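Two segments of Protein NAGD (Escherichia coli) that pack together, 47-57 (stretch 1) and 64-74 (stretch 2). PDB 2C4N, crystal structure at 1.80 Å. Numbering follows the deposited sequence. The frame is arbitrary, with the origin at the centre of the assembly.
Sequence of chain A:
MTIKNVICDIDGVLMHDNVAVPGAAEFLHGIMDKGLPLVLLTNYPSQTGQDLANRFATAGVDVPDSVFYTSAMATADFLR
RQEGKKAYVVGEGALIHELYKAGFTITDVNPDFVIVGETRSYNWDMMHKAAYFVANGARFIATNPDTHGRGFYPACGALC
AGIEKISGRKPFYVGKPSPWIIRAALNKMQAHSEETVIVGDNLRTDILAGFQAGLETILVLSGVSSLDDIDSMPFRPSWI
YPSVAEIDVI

Stretch 1 (47-57) QTGQDLANRFA
Stretch 2, residues 64-74: PDSVFYTSAMA

No direct hydrogen bond joins these two stretches; F68 makes the largest single contribution, with 107 Å² of its surface covered by stretch 1. Stretch 1 is loop at Q47 and T48, then helix 49-57 (phi/psi near -63/-41). Stretch 2 has a 3-10 turn at 65-67, extended F68 and Y69 (-75/142, -143/115), and a helix from S71. Helix 49-57 and the short strand that begins at F68 run at 122°, axes 8.7 Å apart at closest. In register, G49 CA lies 4.9 Å from D65 CA, and Q47 CA 7.7 Å from T70 CA.

F68 (chi1 m, chi2 97°) points toward the helix and is buried. L52 CB (chi1 m, chi2 t) sits over its face, 3.4 Å from the ring centroid. The F68 edge meets the face of F56 (chi1 -92°, chi2 56°), with centroids 5.0 Å apart and planes at 76°. Small A53 fits alongside, its CB 4.0 Å from F68 CE1.

G49 suits the tight spot: an ideal CB there would lie 3.1 Å from D65 O. M73 (m, t, t) brings CE to 3.5 Å from G49 N.

T70 (p) caps its helix, OG1 accepting from M73 N at 3.2 Å. A water bridges T70 OG1 (2.6 Å) and Q47 O (2.5 Å). T48 (p) caps the other helix: OG1 accepts from D51 N at 3.0 Å.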

# COMPACT_ATOMS: atom_id res chain seq x y z
N GLN A 47 11.81 2.84 28.08
CA GLN A 47 12.75 2.92 29.20
C GLN A 47 13.57 4.19 29.29
O GLN A 47 13.92 4.79 28.29
CB GLN A 47 13.68 1.71 29.16
CG GLN A 47 12.95 0.37 29.23
CD GLN A 47 13.88 -0.83 29.31
OE1 GLN A 47 14.51 -1.22 28.33
NE2 GLN A 47 13.97 -1.42 30.50
N THR A 48 13.88 4.60 30.52
CA THR A 48 14.71 5.78 30.76
C THR A 48 16.14 5.27 30.73
O THR A 48 16.38 4.06 30.74
CB THR A 48 14.47 6.38 32.16
OG1 THR A 48 14.83 5.40 33.15
CG2 THR A 48 13.01 6.77 32.35
N GLY A 49 17.10 6.19 30.70
CA GLY A 49 18.49 5.78 30.69
C GLY A 49 18.80 4.95 31.92
O GLY A 49 19.51 3.95 31.84
N GLN A 50 18.23 5.32 33.06
CA GLN A 50 18.49 4.59 34.29
C GLN A 50 17.89 3.22 34.24
O GLN A 50 18.48 2.29 34.71
CB GLN A 50 18.03 5.38 35.51
CG GLN A 50 18.51 4.84 36.86
CD GLN A 50 20.03 4.87 37.02
OE1 GLN A 50 20.62 5.92 37.27
NE2 GLN A 50 20.66 3.72 36.88
N ASP A 51 16.71 3.11 33.66
CA ASP A 51 16.05 1.80 33.54
C ASP A 51 16.95 0.88 32.73
O ASP A 51 17.15 -0.28 33.08
CB ASP A 51 14.71 1.90 32.80
CG ASP A 51 13.63 2.61 33.60
OD1 ASP A 51 13.66 2.54 34.85
OD2 ASP A 51 12.74 3.21 32.97
N LEU A 52 17.48 1.41 31.63
CA LEU A 52 18.35 0.63 30.76
C LEU A 52 19.64 0.24 31.46
O LEU A 52 20.11 -0.88 31.31
CB LEU A 52 18.65 1.42 29.48
CG LEU A 52 17.45 1.45 28.52
CD1 LEU A 52 17.68 2.52 27.46
CD2 LEU A 52 17.27 0.08 27.89
N ALA A 53 20.22 1.17 32.22
CA ALA A 53 21.45 0.87 32.95
C ALA A 53 21.18 -0.23 33.98
O ALA A 53 22.01 -1.12 34.17
CB ALA A 53 21.98 2.13 33.63
N ASN A 54 20.06 -0.15 34.64
CA ASN A 54 19.69 -1.18 35.57
C ASN A 54 19.47 -2.55 34.93
O ASN A 54 19.88 -3.54 35.43
CB ASN A 54 18.51 -0.78 36.40
CG ASN A 54 18.80 0.37 37.31
OD1 ASN A 54 19.92 0.71 37.49
ND2 ASN A 54 17.78 0.93 37.89
N ARG A 55 18.81 -2.53 33.79
CA ARG A 55 18.56 -3.75 33.02
C ARG A 55 19.90 -4.39 32.63
O ARG A 55 20.08 -5.60 32.75
CB ARG A 55 17.75 -3.42 31.77
CG ARG A 55 17.58 -4.57 30.79
CD ARG A 55 16.88 -4.08 29.53
NE ARG A 55 16.93 -5.05 28.43
CZ ARG A 55 16.67 -4.74 27.17
NH1 ARG A 55 16.34 -3.50 26.85
NH2 ARG A 55 16.75 -5.66 26.22
N PHE A 56 20.83 -3.56 32.17
CA PHE A 56 22.16 -4.03 31.77
C PHE A 56 22.94 -4.57 32.97
O PHE A 56 23.57 -5.62 32.90
CB PHE A 56 22.96 -2.90 31.12
CG PHE A 56 22.81 -2.83 29.61
CD1 PHE A 56 21.55 -2.71 29.02
CD2 PHE A 56 23.93 -2.89 28.79
CE1 PHE A 56 21.42 -2.64 27.63
CE2 PHE A 56 23.81 -2.82 27.40
CZ PHE A 56 22.55 -2.70 26.82
N ALA A 57 22.89 -3.82 34.07
CA ALA A 57 23.60 -4.22 35.29
C ALA A 57 23.04 -5.53 35.84
O ALA A 57 23.79 -6.38 36.31
CB ALA A 57 23.50 -3.12 36.33
N PRO A 64 27.35 3.50 32.06
CA PRO A 64 26.73 4.72 32.58
C PRO A 64 25.35 4.97 31.97
O PRO A 64 25.07 4.52 30.85
CB PRO A 64 27.73 5.81 32.16
CG PRO A 64 29.03 5.06 31.98
CD PRO A 64 28.59 3.80 31.32
N ASP A 65 24.49 5.67 32.70
CA ASP A 65 23.14 6.02 32.24
C ASP A 65 23.24 6.85 30.97
O ASP A 65 22.41 6.75 30.06
CB ASP A 65 22.43 6.90 33.27
CG ASP A 65 21.95 6.14 34.47
OD1 ASP A 65 22.46 5.02 34.72
OD2 ASP A 65 21.07 6.67 35.18
N SER A 66 24.26 7.70 30.95
CA SER A 66 24.51 8.63 29.86
C SER A 66 24.73 8.08 28.46
O SER A 66 24.55 8.80 27.48
CB SER A 66 25.70 9.52 30.21
OG SER A 66 26.90 8.77 30.29
N VAL A 67 25.14 6.82 28.35
CA VAL A 67 25.39 6.27 27.03
C VAL A 67 24.12 5.88 26.28
O VAL A 67 24.14 5.80 25.05
CB VAL A 67 26.34 5.04 27.06
CG1 VAL A 67 27.67 5.45 27.65
CG2 VAL A 67 25.71 3.89 27.84
N PHE A 68 23.02 5.67 26.99
CA PHE A 68 21.78 5.27 26.32
C PHE A 68 21.06 6.38 25.56
O PHE A 68 21.03 7.53 25.99
CB PHE A 68 20.80 4.65 27.33
CG PHE A 68 21.30 3.37 27.93
CD1 PHE A 68 21.93 3.37 29.17
CD2 PHE A 68 21.21 2.18 27.22
CE1 PHE A 68 22.47 2.19 29.70
CE2 PHE A 68 21.74 1.00 27.73
CZ PHE A 68 22.37 1.01 28.97
N TYR A 69 20.50 6.01 24.42
CA TYR A 69 19.75 6.95 23.60
C TYR A 69 18.57 6.18 23.01
O TYR A 69 18.76 5.24 22.24
CB TYR A 69 20.63 7.52 22.47
CG TYR A 69 20.11 8.81 21.89
CD1 TYR A 69 19.84 9.90 22.72
CD2 TYR A 69 19.89 8.95 20.52
CE1 TYR A 69 19.37 11.11 22.19
CE2 TYR A 69 19.42 10.15 19.98
CZ TYR A 69 19.16 11.22 20.82
OH TYR A 69 18.69 12.41 20.30
N THR A 70 17.36 6.56 23.41
CA THR A 70 16.16 5.89 22.93
C THR A 70 15.40 6.78 21.96
O THR A 70 15.70 7.97 21.83
CB THR A 70 15.21 5.58 24.10
OG1 THR A 70 14.62 6.80 24.55
CG2 THR A 70 15.96 4.93 25.25
N SER A 71 14.40 6.21 21.30
CA SER A 71 13.59 6.97 20.36
C SER A 71 12.79 8.05 21.09
O SER A 71 12.33 9.00 20.47
CB SER A 71 12.64 6.05 19.59
OG SER A 71 11.77 5.36 20.46
N ALA A 72 12.63 7.90 22.40
CA ALA A 72 11.89 8.89 23.19
C ALA A 72 12.77 10.11 23.40
O ALA A 72 12.33 11.25 23.27
CB ALA A 72 11.46 8.30 24.54
N MET A 73 14.03 9.86 23.72
CA MET A 73 15.00 10.93 23.91
C MET A 73 15.21 11.66 22.59
O MET A 73 15.27 12.88 22.54
CB MET A 73 16.33 10.35 24.40
CG MET A 73 16.23 9.63 25.73
SD MET A 73 17.78 8.84 26.18
CE MET A 73 17.34 8.00 27.70
N ALA A 74 15.32 10.88 21.51
CA ALA A 74 15.52 11.44 20.18
C ALA A 74 14.33 12.29 19.76
O ALA A 74 14.50 13.33 19.14
CB ALA A 74 15.75 10.31 19.17
O HOH W 1 13.77 6.96 27.00